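Local coordinates for protein quinoline 2-oxidoreductase medium subunit (Pseudomonas putida, PDB 1T3Q) that binds FAD as the flavoprotein subunit of the molybdenum hydroxylase quinoline 2-oxidoreductase and probably passes electrons on through that flavin, at residues C[1-6]-C[40-46]; C[126-130]-C[219-223]; C[195-201]-C[275-280]; C[205-211]-C[227-233]. The contacts are given in a common frame with arbitrary orientation. Numbering follows the deposited sequence.

Interaction 1. Residues C[1-6]-C[40-46]; sequences MKFPAF and LAFRLVY
The guanidinium of R43 closes this contact: NE donates to K2 O at 2.8 Å and NH2 to the same oxygen at 3.1 Å. R43 is the positive-phi residue (phi 52°) of a Schellman motif that ends helix 36-41, and its N makes a weak 2.9 Å bond back to L40 O. The N-terminal segment 1-6 lies extended across this helix end in the FAD-binding domain, with M1 and A41 the closest CA pair at 4.6 Å. M1 CA makes a CA-H...O contact of 3.0 Å to A41 O. P4 fits between the helix end and the chain that follows. Its CD is 3.4 Å from L40 O, its CA lies over one face of the R43 guanidinium, and its CB is 3.9 Å from Y46 CD2. F3, chi1 m, sets CD2 3.6 Å from L40 CB. F6, chi1 p, brings CE2 within 3.9 Å of L40 CD1. The contact also forms a subunit junction. R43 NH1 pairs with D129 of the large subunit, Y46 OH bonds to Q132 of that chain, and K2 NZ makes salt bridges to D33 and E49 of the small subunit. At the outer end the M1 side chain, chi1 t, places CE 3.4 Å from F42 CE2.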
loop_
_atom_site.group_PDB
_atom_site.type_symbol
_atom_site.label_atom_id
_atom_site.label_comp_id
_atom_site.label_asym_id
_atom_site.label_seq_id
_atom_site.Cartn_x
_atom_site.Cartn_y
_atom_site.Cartn_z
ATOM N N MET C 1 9.030 -17.743 -20.782
ATOM C CA MET C 1 8.169 -17.275 -21.902
ATOM C C MET C 1 8.608 -15.890 -22.383
ATOM O O MET C 1 8.005 -15.318 -23.290
ATOM C CB MET C 1 6.704 -17.259 -21.459
ATOM C CG MET C 1 5.712 -16.809 -22.512
ATOM S SD MET C 1 4.324 -17.953 -22.687
ATOM C CE MET C 1 4.408 -18.298 -24.452
ATOM N N LYS C 2 9.654 -15.348 -21.766
ATOM C CA LYS C 2 10.180 -14.055 -22.190
ATOM C C LYS C 2 11.230 -14.367 -23.261
ATOM O O LYS C 2 11.947 -15.369 -23.161
ATOM C CB LYS C 2 10.831 -13.310 -21.019
ATOM C CG LYS C 2 9.884 -12.953 -19.876
ATOM C CD LYS C 2 8.682 -12.154 -20.354
ATOM C CE LYS C 2 7.760 -11.796 -19.193
ATOM N NZ LYS C 2 6.574 -11.002 -19.631
ATOM N N PHE C 3 11.311 -13.528 -24.288
ATOM C CA PHE C 3 12.271 -13.742 -25.369
ATOM C C PHE C 3 13.700 -13.793 -24.846
ATOM O O PHE C 3 14.010 -13.219 -23.803
ATOM C CB PHE C 3 12.234 -12.594 -26.385
ATOM C CG PHE C 3 10.864 -12.236 -26.875
ATOM C CD1 PHE C 3 10.596 -10.933 -27.292
ATOM C CD2 PHE C 3 9.849 -13.184 -26.938
ATOM C CE1 PHE C 3 9.339 -10.580 -27.760
ATOM C CE2 PHE C 3 8.583 -12.837 -27.410
ATOM C CZ PHE C 3 8.330 -11.537 -27.819
ATOM N N PRO C 4 14.586 -14.507 -25.556
ATOM C CA PRO C 4 15.977 -14.556 -25.106
ATOM C C PRO C 4 16.535 -13.209 -25.581
ATOM O O PRO C 4 15.877 -12.520 -26.366
ATOM C CB PRO C 4 16.547 -15.752 -25.869
ATOM C CG PRO C 4 15.750 -15.765 -27.124
ATOM C CD PRO C 4 14.347 -15.464 -26.651
ATOM N N ALA C 5 17.717 -12.823 -25.118
ATOM C CA ALA C 5 18.289 -11.534 -25.505
ATOM C C ALA C 5 18.809 -11.465 -26.943
ATOM O O ALA C 5 19.221 -12.470 -27.515
ATOM C CB ALA C 5 19.400 -11.155 -24.535
ATOM N N PHE C 6 18.773 -10.265 -27.522
ATOM C CA PHE C 6 19.262 -10.034 -28.882
ATOM C C PHE C 6 19.340 -8.540 -29.185
ATOM O O PHE C 6 18.685 -7.731 -28.527
ATOM C CB PHE C 6 18.358 -10.733 -29.912
ATOM C CG PHE C 6 16.894 -10.393 -29.781
ATOM C CD1 PHE C 6 16.403 -9.166 -30.220
ATOM C CD2 PHE C 6 16.011 -11.294 -29.187
ATOM C CE1 PHE C 6 15.051 -8.841 -30.066
ATOM C CE2 PHE C 6 14.663 -10.980 -29.030
ATOM C CZ PHE C 6 14.181 -9.749 -29.470
ATOM N N LEU C 40 10.228 -17.181 -30.231
ATOM C CA LEU C 40 11.154 -16.592 -29.270
ATOM C C LEU C 40 10.603 -16.734 -27.859
ATOM O O LEU C 40 11.356 -16.951 -26.909
ATOM C CB LEU C 40 11.384 -15.108 -29.586
ATOM C CG LEU C 40 12.302 -14.794 -30.773
ATOM C CD1 LEU C 40 12.247 -13.311 -31.096
ATOM C CD2 LEU C 40 13.725 -15.209 -30.431
ATOM N N ALA C 41 9.284 -16.601 -27.727
ATOM C CA ALA C 41 8.628 -16.724 -26.429
ATOM C C ALA C 41 8.844 -18.126 -25.859
ATOM O O ALA C 41 8.952 -18.302 -24.646
ATOM C CB ALA C 41 7.131 -16.430 -26.565
ATOM N N PHE C 42 8.909 -19.117 -26.744
ATOM C CA PHE C 42 9.132 -20.504 -26.339
ATOM C C PHE C 42 10.621 -20.815 -26.356
ATOM O O PHE C 42 11.032 -21.947 -26.095
ATOM C CB PHE C 42 8.413 -21.452 -27.296
ATOM C CG PHE C 42 6.923 -21.467 -27.128
ATOM C CD1 PHE C 42 6.089 -21.570 -28.235
ATOM C CD2 PHE C 42 6.351 -21.398 -25.862
ATOM C CE1 PHE C 42 4.704 -21.605 -28.080
ATOM C CE2 PHE C 42 4.968 -21.432 -25.699
ATOM C CZ PHE C 42 4.145 -21.535 -26.807
ATOM N N ARG C 43 11.419 -19.804 -26.679
ATOM C CA ARG C 43 12.863 -19.947 -26.749
ATOM C C ARG C 43 13.260 -21.125 -27.625
ATOM O O ARG C 43 14.104 -21.942 -27.253
ATOM C CB ARG C 43 13.449 -20.088 -25.340
ATOM C CG ARG C 43 13.131 -18.881 -24.472
ATOM C CD ARG C 43 14.109 -18.683 -23.331
ATOM N NE ARG C 43 13.864 -17.399 -22.678
ATOM C CZ ARG C 43 14.713 -16.792 -21.858
ATOM N NH1 ARG C 43 15.887 -17.345 -21.574
ATOM N NH2 ARG C 43 14.392 -15.618 -21.330
ATOM N N LEU C 44 12.635 -21.199 -28.798
ATOM C CA LEU C 44 12.905 -22.254 -29.769
ATOM C C LEU C 44 13.976 -21.797 -30.758
ATOM O O LEU C 44 14.490 -22.596 -31.538
ATOM C CB LEU C 44 11.623 -22.630 -30.516
ATOM C CG LEU C 44 10.537 -23.268 -29.645
ATOM C CD1 LEU C 44 9.286 -23.514 -30.469
ATOM C CD2 LEU C 44 11.062 -24.575 -29.058
ATOM N N VAL C 45 14.293 -20.507 -30.728
ATOM C CA VAL C 45 15.330 -19.940 -31.586
ATOM C C VAL C 45 16.095 -18.930 -30.750
ATOM O O VAL C 45 15.528 -18.302 -29.852
ATOM C CB VAL C 45 14.751 -19.229 -32.845
ATOM C CG1 VAL C 45 13.992 -20.231 -33.709
ATOM C CG2 VAL C 45 13.848 -18.079 -32.438
ATOM N N TYR C 46 17.384 -18.777 -31.038
ATOM C CA TYR C 46 18.213 -17.852 -30.286
ATOM C C TYR C 46 19.018 -16.939 -31.197
ATOM O O TYR C 46 20.228 -17.098 -31.342
ATOM C CB TYR C 46 19.166 -18.622 -29.370
ATOM C CG TYR C 46 18.473 -19.508 -28.362
ATOM C CD1 TYR C 46 17.979 -20.759 -28.722
ATOM C CD2 TYR C 46 18.307 -19.088 -27.041
ATOM C CE1 TYR C 46 17.336 -21.579 -27.788
ATOM C CE2 TYR C 46 17.664 -19.896 -26.101
ATOM C CZ TYR C 46 17.183 -21.139 -26.481
ATOM O OH TYR C 46 16.562 -21.942 -25.549
#

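Interaction 2. Residues C[126-130]-C[219-223]; sequences FLMAT and RAHQA
A220, Q222 and F126 bury the most surface here, in a small contact of 182 Å² in all. Segment 126-130 is the last part of helix 123-130. Segment 219-223 is extended, with strand pairing at 221-222 and A223 as the N-cap of the next helix. The closest CA pair is F126 and A220, 5.3 Å apart. The A220 CA-to-CB bond points toward the helix. Its CB sits 3.6 Å from F126 CD1 and 4.4 Å from A129 CB, so the methyl touches side chains from successive turns. F126 takes chi1 t, and its ring end comes nearer than its CB direction suggests. Q222, chi1 m and chi2 m, folds its amide back to the helix, with OE1 3.4 Å from T130 OG1. The T130 hydroxyl donates within the helix to F126 O at 2.8 Å, and T130 N bonds to the same carbonyl at 3.1 Å. The contact joins the FAD-binding domain to the C-terminal domain by packing. On the sheet side, H221 pairs with L213 and A223 with I211. F126 continues onto F180, M194, A196 and A212, and T130 meets W178, so the helix end rests on all four strands of the C-terminal antiparallel sheet.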
loop_
_atom_site.group_PDB
_atom_site.type_symbol
_atom_site.label_atom_id
_atom_site.label_comp_id
_atom_site.label_asym_id
_atom_site.label_seq_id
_atom_site.Cartn_x
_atom_site.Cartn_y
_atom_site.Cartn_z
ATOM N N PHE C 126 0.690 -22.391 -49.617
ATOM C CA PHE C 126 -0.159 -23.254 -50.425
ATOM C C PHE C 126 -0.720 -22.516 -51.634
ATOM O O PHE C 126 -0.691 -23.030 -52.752
ATOM C CB PHE C 126 -1.330 -23.789 -49.590
ATOM C CG PHE C 126 -2.471 -24.319 -50.421
ATOM C CD1 PHE C 126 -2.363 -25.538 -51.085
ATOM C CD2 PHE C 126 -3.637 -23.575 -50.574
ATOM C CE1 PHE C 126 -3.403 -26.009 -51.894
ATOM C CE2 PHE C 126 -4.682 -24.034 -51.380
ATOM C CZ PHE C 126 -4.565 -25.253 -52.042
ATOM N N LEU C 127 -1.239 -21.316 -51.404
ATOM C CA LEU C 127 -1.838 -20.532 -52.481
ATOM C C LEU C 127 -0.845 -20.071 -53.544
ATOM O O LEU C 127 -1.095 -20.218 -54.744
ATOM C CB LEU C 127 -2.564 -19.314 -51.910
ATOM C CG LEU C 127 -3.366 -18.503 -52.932
ATOM C CD1 LEU C 127 -4.496 -19.362 -53.498
ATOM C CD2 LEU C 127 -3.929 -17.256 -52.268
ATOM N N MET C 128 0.275 -19.505 -53.114
ATOM C CA MET C 128 1.271 -19.031 -54.069
ATOM C C MET C 128 1.742 -20.154 -54.989
ATOM O O MET C 128 1.886 -19.954 -56.195
ATOM C CB MET C 128 2.462 -18.413 -53.334
ATOM C CG MET C 128 2.115 -17.156 -52.551
ATOM S SD MET C 128 1.316 -15.878 -53.564
ATOM C CE MET C 128 -0.430 -16.121 -53.139
ATOM N N ALA C 129 1.976 -21.335 -54.424
ATOM C CA ALA C 129 2.418 -22.475 -55.220
ATOM C C ALA C 129 1.336 -22.851 -56.217
ATOM O O ALA C 129 1.609 -23.072 -57.397
ATOM C CB ALA C 129 2.731 -23.669 -54.313
ATOM N N THR C 130 0.101 -22.911 -55.730
ATOM C CA THR C 130 -1.047 -23.268 -56.545
ATOM C C THR C 130 -1.306 -22.273 -57.676
ATOM O O THR C 130 -1.721 -22.659 -58.772
ATOM C CB THR C 130 -2.307 -23.388 -55.658
ATOM O OG1 THR C 130 -2.108 -24.436 -54.700
ATOM C CG2 THR C 130 -3.528 -23.705 -56.492
ATOM N N ARG C 219 3.702 -30.178 -48.281
ATOM C CA ARG C 219 3.716 -29.238 -49.398
ATOM C C ARG C 219 2.369 -29.321 -50.097
ATOM O O ARG C 219 1.640 -30.298 -49.934
ATOM C CB ARG C 219 4.818 -29.599 -50.395
ATOM C CG ARG C 219 6.152 -29.960 -49.761
ATOM C CD ARG C 219 7.141 -30.415 -50.816
ATOM N NE ARG C 219 7.594 -29.305 -51.648
ATOM C CZ ARG C 219 8.345 -29.440 -52.736
ATOM N NH1 ARG C 219 8.713 -28.366 -53.424
ATOM N NH2 ARG C 219 8.717 -30.649 -53.144
ATOM N N ALA C 220 2.042 -28.299 -50.879
ATOM C CA ALA C 220 0.782 -28.290 -51.606
ATOM C C ALA C 220 0.733 -29.515 -52.515
ATOM O O ALA C 220 1.751 -29.936 -53.067
ATOM C CB ALA C 220 0.663 -27.023 -52.437
ATOM N N HIS C 221 -0.451 -30.096 -52.654
ATOM C CA HIS C 221 -0.614 -31.258 -53.508
ATOM C C HIS C 221 -1.436 -30.889 -54.726
ATOM O O HIS C 221 -2.625 -30.586 -54.614
ATOM C CB HIS C 221 -1.313 -32.394 -52.764
ATOM C CG HIS C 221 -1.640 -33.568 -53.635
ATOM N ND1 HIS C 221 -2.934 -33.957 -53.908
ATOM C CD2 HIS C 221 -0.839 -34.422 -54.313
ATOM C CE1 HIS C 221 -2.916 -35.000 -54.718
ATOM N NE2 HIS C 221 -1.657 -35.303 -54.978
ATOM N N GLN C 222 -0.794 -30.899 -55.886
ATOM C CA GLN C 222 -1.490 -30.596 -57.126
ATOM C C GLN C 222 -2.053 -31.939 -57.574
ATOM O O GLN C 222 -1.307 -32.834 -57.993
ATOM C CB GLN C 222 -0.509 -30.024 -58.154
ATOM C CG GLN C 222 0.254 -28.801 -57.643
ATOM C CD GLN C 222 -0.657 -27.630 -57.277
ATOM O OE1 GLN C 222 -0.325 -26.824 -56.404
ATOM N NE2 GLN C 222 -1.799 -27.527 -57.949
ATOM N N ALA C 223 -3.370 -32.082 -57.447
ATOM C CA ALA C 223 -4.066 -33.319 -57.787
ATOM C C ALA C 223 -4.235 -33.522 -59.284
ATOM O O ALA C 223 -5.330 -33.353 -59.827
ATOM C CB ALA C 223 -5.430 -33.350 -57.102
#

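Interaction 3. Residues C[195-201]-C[275-280]; sequences AAAGLSM and VILKAA
Small side chains let strand 195-201 and helix 275-280 come close. Their axes approach to 7.5 Å, with N-to-C directions 32° apart (signed crossing angle -32°). A197 and I276 are the closest CA pair, at 5.5 Å. The strand turns A195, A197, L199 and M201 toward the helix. The A197 methyl fills a hollow between two helical turns: its CB is 3.8 Å from V275 O, 4.0 Å from I276 CA and 3.8 Å from A279 CB. In return, the A279 methyl presses against the strand backbone, with CB 3.4 Å from A197 O. V275, chi1 p, is the bump at the start of the helical segment. Its CG1 meets A195 CB at 4.0 Å, and its CG2 meets A197 CB at 4.0 Å. This is alpha-on-beta packing within the C-terminal domain, where the long helix 261-284 covers one face of a four-stranded antiparallel sheet. I211 and A209 of strand 205-214 flank A197 and L199. Further along, L199, with chi1 m and chi2 t, settles its CD1 against A279 and A280, 3.7 Å from A279 CB, 3.4 Å from A280 N and 3.9 Å from A280 CB. M201 has all three chi angles near m. That bend carries CE to 4.1 Å from A280 CB.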
loop_
_atom_site.group_PDB
_atom_site.type_symbol
_atom_site.label_atom_id
_atom_site.label_comp_id
_atom_site.label_asym_id
_atom_site.label_seq_id
_atom_site.Cartn_x
_atom_site.Cartn_y
_atom_site.Cartn_z
ATOM N N ALA C 195 -8.307 -26.603 -49.599
ATOM C CA ALA C 195 -8.340 -26.979 -51.002
ATOM C C ALA C 195 -8.717 -25.794 -51.876
ATOM O O ALA C 195 -9.449 -24.893 -51.455
ATOM C CB ALA C 195 -9.328 -28.125 -51.219
ATOM N N ALA C 196 -8.200 -25.801 -53.096
ATOM C CA ALA C 196 -8.472 -24.745 -54.052
ATOM C C ALA C 196 -8.836 -25.412 -55.362
ATOM O O ALA C 196 -8.317 -26.480 -55.695
ATOM C CB ALA C 196 -7.242 -23.859 -54.229
ATOM N N ALA C 197 -9.744 -24.791 -56.100
ATOM C CA ALA C 197 -10.166 -25.338 -57.377
ATOM C C ALA C 197 -10.216 -24.217 -58.397
ATOM O O ALA C 197 -10.950 -23.241 -58.222
ATOM C CB ALA C 197 -11.536 -25.992 -57.243
ATOM N N GLY C 198 -9.406 -24.354 -59.443
ATOM C CA GLY C 198 -9.373 -23.365 -60.506
ATOM C C GLY C 198 -9.968 -24.022 -61.736
ATOM O O GLY C 198 -9.453 -25.036 -62.213
ATOM N N LEU C 199 -11.049 -23.452 -62.257
ATOM C CA LEU C 199 -11.707 -24.035 -63.415
ATOM C C LEU C 199 -11.915 -23.094 -64.582
ATOM O O LEU C 199 -12.059 -21.882 -64.415
ATOM C CB LEU C 199 -13.077 -24.586 -63.021
ATOM C CG LEU C 199 -13.151 -25.573 -61.863
ATOM C CD1 LEU C 199 -14.608 -25.931 -61.617
ATOM C CD2 LEU C 199 -12.330 -26.812 -62.176
ATOM N N SER C 200 -11.935 -23.685 -65.769
ATOM C CA SER C 200 -12.193 -22.965 -67.001
ATOM C C SER C 200 -13.404 -23.695 -67.571
ATOM O O SER C 200 -13.347 -24.899 -67.833
ATOM C CB SER C 200 -11.010 -23.075 -67.958
ATOM O OG SER C 200 -11.323 -22.457 -69.193
ATOM N N MET C 201 -14.507 -22.975 -67.731
ATOM C CA MET C 201 -15.727 -23.575 -68.244
ATOM C C MET C 201 -16.118 -22.979 -69.590
ATOM O O MET C 201 -16.181 -21.762 -69.748
ATOM C CB MET C 201 -16.874 -23.366 -67.252
ATOM C CG MET C 201 -16.573 -23.792 -65.820
ATOM S SD MET C 201 -16.392 -25.574 -65.590
ATOM C CE MET C 201 -18.088 -26.038 -65.248
ATOM N N VAL C 275 -15.384 -27.420 -52.770
ATOM C CA VAL C 275 -14.740 -26.338 -53.506
ATOM C C VAL C 275 -14.858 -26.503 -55.026
ATOM O O VAL C 275 -14.991 -25.517 -55.758
ATOM C CB VAL C 275 -13.246 -26.186 -53.085
ATOM C CG1 VAL C 275 -12.421 -27.368 -53.580
ATOM C CG2 VAL C 275 -12.689 -24.873 -53.614
ATOM N N ILE C 276 -14.823 -27.740 -55.508
ATOM C CA ILE C 276 -14.958 -27.976 -56.941
ATOM C C ILE C 276 -16.340 -27.502 -57.396
ATOM O O ILE C 276 -16.461 -26.777 -58.383
ATOM C CB ILE C 276 -14.812 -29.468 -57.292
ATOM C CG1 ILE C 276 -13.355 -29.903 -57.116
ATOM C CG2 ILE C 276 -15.293 -29.720 -58.725
ATOM C CD1 ILE C 276 -13.138 -31.390 -57.299
ATOM N N LEU C 277 -17.379 -27.914 -56.675
ATOM C CA LEU C 277 -18.736 -27.509 -57.019
ATOM C C LEU C 277 -18.866 -25.990 -56.956
ATOM O O LEU C 277 -19.517 -25.374 -57.800
ATOM C CB LEU C 277 -19.746 -28.163 -56.066
ATOM C CG LEU C 277 -19.974 -29.660 -56.292
ATOM C CD1 LEU C 277 -20.723 -30.279 -55.119
ATOM C CD2 LEU C 277 -20.751 -29.848 -57.588
ATOM N N LYS C 278 -18.231 -25.388 -55.957
ATOM C CA LYS C 278 -18.283 -23.943 -55.786
ATOM C C LYS C 278 -17.587 -23.228 -56.943
ATOM O O LYS C 278 -18.088 -22.225 -57.458
ATOM C CB LYS C 278 -17.630 -23.551 -54.454
ATOM C CG LYS C 278 -17.864 -22.105 -54.034
ATOM N N ALA C 279 -16.432 -23.743 -57.353
ATOM C CA ALA C 279 -15.680 -23.148 -58.452
ATOM C C ALA C 279 -16.448 -23.270 -59.764
ATOM O O ALA C 279 -16.418 -22.363 -60.595
ATOM C CB ALA C 279 -14.313 -23.815 -58.582
ATOM N N ALA C 280 -17.127 -24.396 -59.951
ATOM C CA ALA C 280 -17.906 -24.624 -61.163
ATOM C C ALA C 280 -19.065 -23.631 -61.203
ATOM O O ALA C 280 -19.401 -23.086 -62.253
ATOM C CB ALA C 280 -18.437 -26.053 -61.183
#

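Interaction 4. Residues C[205-211]-C[227-233]; sequences RCVAARI and NDFLVGK
Two backbone hydrogen bonds join C206 to the turn after helix 224-230. C206 N donates to K233 O at 3.0 Å, and G232 N donates to C206 O at 2.6 Å, so both polar backbone atoms of C206 are satisfied. G232 O accepts from R205 NH2 at 2.9 Å. G232 and K233 belong to a type II beta turn from L230 to K233, closed by K233 N to L230 O at 3.0 Å. G232 takes phi/psi 88/4, where a CB would clash with the preceding carbonyl. K233 NZ turns back to F229 O at 2.6 Å. Near C206 the strand has a classic beta bulge, with V207 and A208 both facing S200. Beyond it, N227 lies against A209-I211, and A209 and N227 have CA atoms 5.0 Å apart. Between C206 and N227, L230, chi1 m and chi2 t, packs its CD1 3.9 Å from A209 CB and 3.8 Å from I211 CD1. C206 SG is 4.2 Å from L230 CB. The contact folds helix 224-230 back on strand 205-214 within the C-terminal domain. The turn meets the strand through backbone hydrogen bonds and R205, whereas the helix meets it through apolar L230 and the large covered surface of N227.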
loop_
_atom_site.group_PDB
_atom_site.type_symbol
_atom_site.label_atom_id
_atom_site.label_comp_id
_atom_site.label_asym_id
_atom_site.label_seq_id
_atom_site.Cartn_x
_atom_site.Cartn_y
_atom_site.Cartn_z
ATOM N N ARG C 205 -19.475 -27.080 -69.432
ATOM C CA ARG C 205 -18.479 -28.139 -69.431
ATOM C C ARG C 205 -17.082 -27.637 -69.059
ATOM O O ARG C 205 -16.651 -26.573 -69.502
ATOM C CB ARG C 205 -18.464 -28.792 -70.819
ATOM C CG ARG C 205 -17.751 -30.122 -70.909
ATOM C CD ARG C 205 -17.947 -30.708 -72.297
ATOM N NE ARG C 205 -19.358 -30.952 -72.589
ATOM C CZ ARG C 205 -20.042 -32.002 -72.150
ATOM N NH1 ARG C 205 -21.321 -32.138 -72.462
ATOM N NH2 ARG C 205 -19.444 -32.926 -71.411
ATOM N N CYS C 206 -16.381 -28.415 -68.241
ATOM C CA CYS C 206 -15.032 -28.059 -67.816
ATOM C C CYS C 206 -14.034 -28.338 -68.932
ATOM O O CYS C 206 -14.034 -29.418 -69.516
ATOM C CB CYS C 206 -14.641 -28.858 -66.564
ATOM S SG CYS C 206 -12.948 -28.557 -65.981
ATOM N N VAL C 207 -13.187 -27.358 -69.228
ATOM C CA VAL C 207 -12.183 -27.514 -70.274
ATOM C C VAL C 207 -10.783 -27.549 -69.667
ATOM O O VAL C 207 -9.854 -28.096 -70.255
ATOM C CB VAL C 207 -12.263 -26.361 -71.305
ATOM C CG1 VAL C 207 -13.654 -26.318 -71.923
ATOM C CG2 VAL C 207 -11.944 -25.034 -70.641
ATOM N N ALA C 208 -10.642 -26.967 -68.481
ATOM C CA ALA C 208 -9.362 -26.941 -67.787
ATOM C C ALA C 208 -9.617 -26.911 -66.286
ATOM O O ALA C 208 -10.526 -26.224 -65.820
ATOM C CB ALA C 208 -8.559 -25.715 -68.206
ATOM N N ALA C 209 -8.810 -27.650 -65.533
ATOM C CA ALA C 209 -8.975 -27.695 -64.089
ATOM C C ALA C 209 -7.649 -27.836 -63.360
ATOM O O ALA C 209 -6.740 -28.517 -63.827
ATOM C CB ALA C 209 -9.902 -28.854 -63.704
ATOM N N ARG C 210 -7.551 -27.162 -62.218
ATOM C CA ARG C 210 -6.376 -27.226 -61.360
ATOM C C ARG C 210 -6.919 -27.373 -59.944
ATOM O O ARG C 210 -7.470 -26.428 -59.378
ATOM C CB ARG C 210 -5.524 -25.954 -61.470
ATOM C CG ARG C 210 -4.763 -25.816 -62.785
ATOM C CD ARG C 210 -3.640 -26.849 -62.924
ATOM N NE ARG C 210 -2.537 -26.610 -61.993
ATOM C CZ ARG C 210 -1.386 -27.280 -62.004
ATOM N NH1 ARG C 210 -1.178 -28.238 -62.899
ATOM N NH2 ARG C 210 -0.441 -26.993 -61.118
ATOM N N ILE C 211 -6.789 -28.577 -59.399
ATOM C CA ILE C 211 -7.258 -28.888 -58.055
ATOM C C ILE C 211 -6.037 -29.056 -57.164
ATOM O O ILE C 211 -5.111 -29.789 -57.512
ATOM C CB ILE C 211 -8.063 -30.206 -58.043
ATOM C CG1 ILE C 211 -9.143 -30.168 -59.129
ATOM C CG2 ILE C 211 -8.683 -30.430 -56.665
ATOM C CD1 ILE C 211 -10.073 -28.971 -59.043
ATOM N N ASN C 227 -7.409 -33.299 -61.936
ATOM C CA ASN C 227 -7.376 -32.326 -63.029
ATOM C C ASN C 227 -7.744 -33.017 -64.340
ATOM O O ASN C 227 -8.662 -32.598 -65.047
ATOM C CB ASN C 227 -5.973 -31.722 -63.181
ATOM C CG ASN C 227 -5.542 -30.903 -61.976
ATOM O OD1 ASN C 227 -4.410 -30.415 -61.921
ATOM N ND2 ASN C 227 -6.434 -30.744 -61.015
ATOM N N ASP C 228 -7.010 -34.079 -64.652
ATOM C CA ASP C 228 -7.218 -34.843 -65.877
ATOM C C ASP C 228 -8.635 -35.405 -65.982
ATOM O O ASP C 228 -9.241 -35.380 -67.050
ATOM C CB ASP C 228 -6.191 -35.977 -65.959
ATOM C CG ASP C 228 -4.764 -35.467 -66.138
ATOM O OD1 ASP C 228 -3.831 -36.299 -66.156
ATOM O OD2 ASP C 228 -4.573 -34.236 -66.265
ATOM N N PHE C 229 -9.160 -35.906 -64.869
ATOM C CA PHE C 229 -10.507 -36.466 -64.841
ATOM C C PHE C 229 -11.589 -35.437 -65.160
ATOM O O PHE C 229 -12.542 -35.730 -65.883
ATOM C CB PHE C 229 -10.796 -37.071 -63.465
ATOM C CG PHE C 229 -12.230 -37.472 -63.273
ATOM C CD1 PHE C 229 -12.728 -38.635 -63.852
ATOM C CD2 PHE C 229 -13.095 -36.672 -62.533
ATOM C CE1 PHE C 229 -14.067 -38.996 -63.695
ATOM C CE2 PHE C 229 -14.438 -37.024 -62.370
ATOM C CZ PHE C 229 -14.921 -38.186 -62.952
ATOM N N LEU C 230 -11.446 -34.234 -64.618
ATOM C CA LEU C 230 -12.429 -33.177 -64.823
ATOM C C LEU C 230 -12.514 -32.607 -66.238
ATOM O O LEU C 230 -13.548 -32.061 -66.626
ATOM C CB LEU C 230 -12.176 -32.037 -63.828
ATOM C CG LEU C 230 -12.515 -32.335 -62.364
ATOM C CD1 LEU C 230 -12.039 -31.199 -61.472
ATOM C CD2 LEU C 230 -14.018 -32.530 -62.222
ATOM N N VAL C 231 -11.439 -32.732 -67.009
ATOM C CA VAL C 231 -11.420 -32.205 -68.372
ATOM C C VAL C 231 -12.507 -32.804 -69.262
ATOM O O VAL C 231 -12.532 -34.013 -69.503
ATOM C CB VAL C 231 -10.051 -32.446 -69.043
ATOM C CG1 VAL C 231 -10.076 -31.930 -70.478
ATOM C CG2 VAL C 231 -8.960 -31.744 -68.252
ATOM N N GLY C 232 -13.402 -31.939 -69.738
ATOM C CA GLY C 232 -14.480 -32.368 -70.612
ATOM C C GLY C 232 -15.748 -32.818 -69.909
ATOM O O GLY C 232 -16.699 -33.261 -70.553
ATOM N N LYS C 233 -15.789 -32.701 -68.590
ATOM C CA LYS C 233 -16.976 -33.141 -67.877
ATOM C C LYS C 233 -17.886 -32.039 -67.358
ATOM O O LYS C 233 -17.444 -30.927 -67.061
ATOM C CB LYS C 233 -16.573 -34.076 -66.730
ATOM C CG LYS C 233 -15.934 -35.360 -67.236
ATOM C CD LYS C 233 -15.794 -36.411 -66.164
ATOM C CE LYS C 233 -15.214 -37.681 -66.754
ATOM N NZ LYS C 233 -13.891 -37.415 -67.384
#

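Interactions 2, 3 and 4 share the C-terminal antiparallel sheet, while interaction 1 lies apart at the subunit junction, its centre 32 Å from that of interaction 2 and 48 Å from that of interaction 4. Interactions 3 and 4 have centres 9 Å apart and meet across neighbouring strands, with G198 N 2.8 Å from R210 O and L199 CD2 3.5 Å from A209 CB. Interaction 2 touches interaction 3 where F126 CZ lies 3.7 Å from A196 CB. It meets interaction 4 where A223 N is 2.9 Å from I211 O. Bound FAD lies about 7 Å from the V45 side chain and about 9 Å from that of F126. Interaction 4 lies away from the FAD-binding residues.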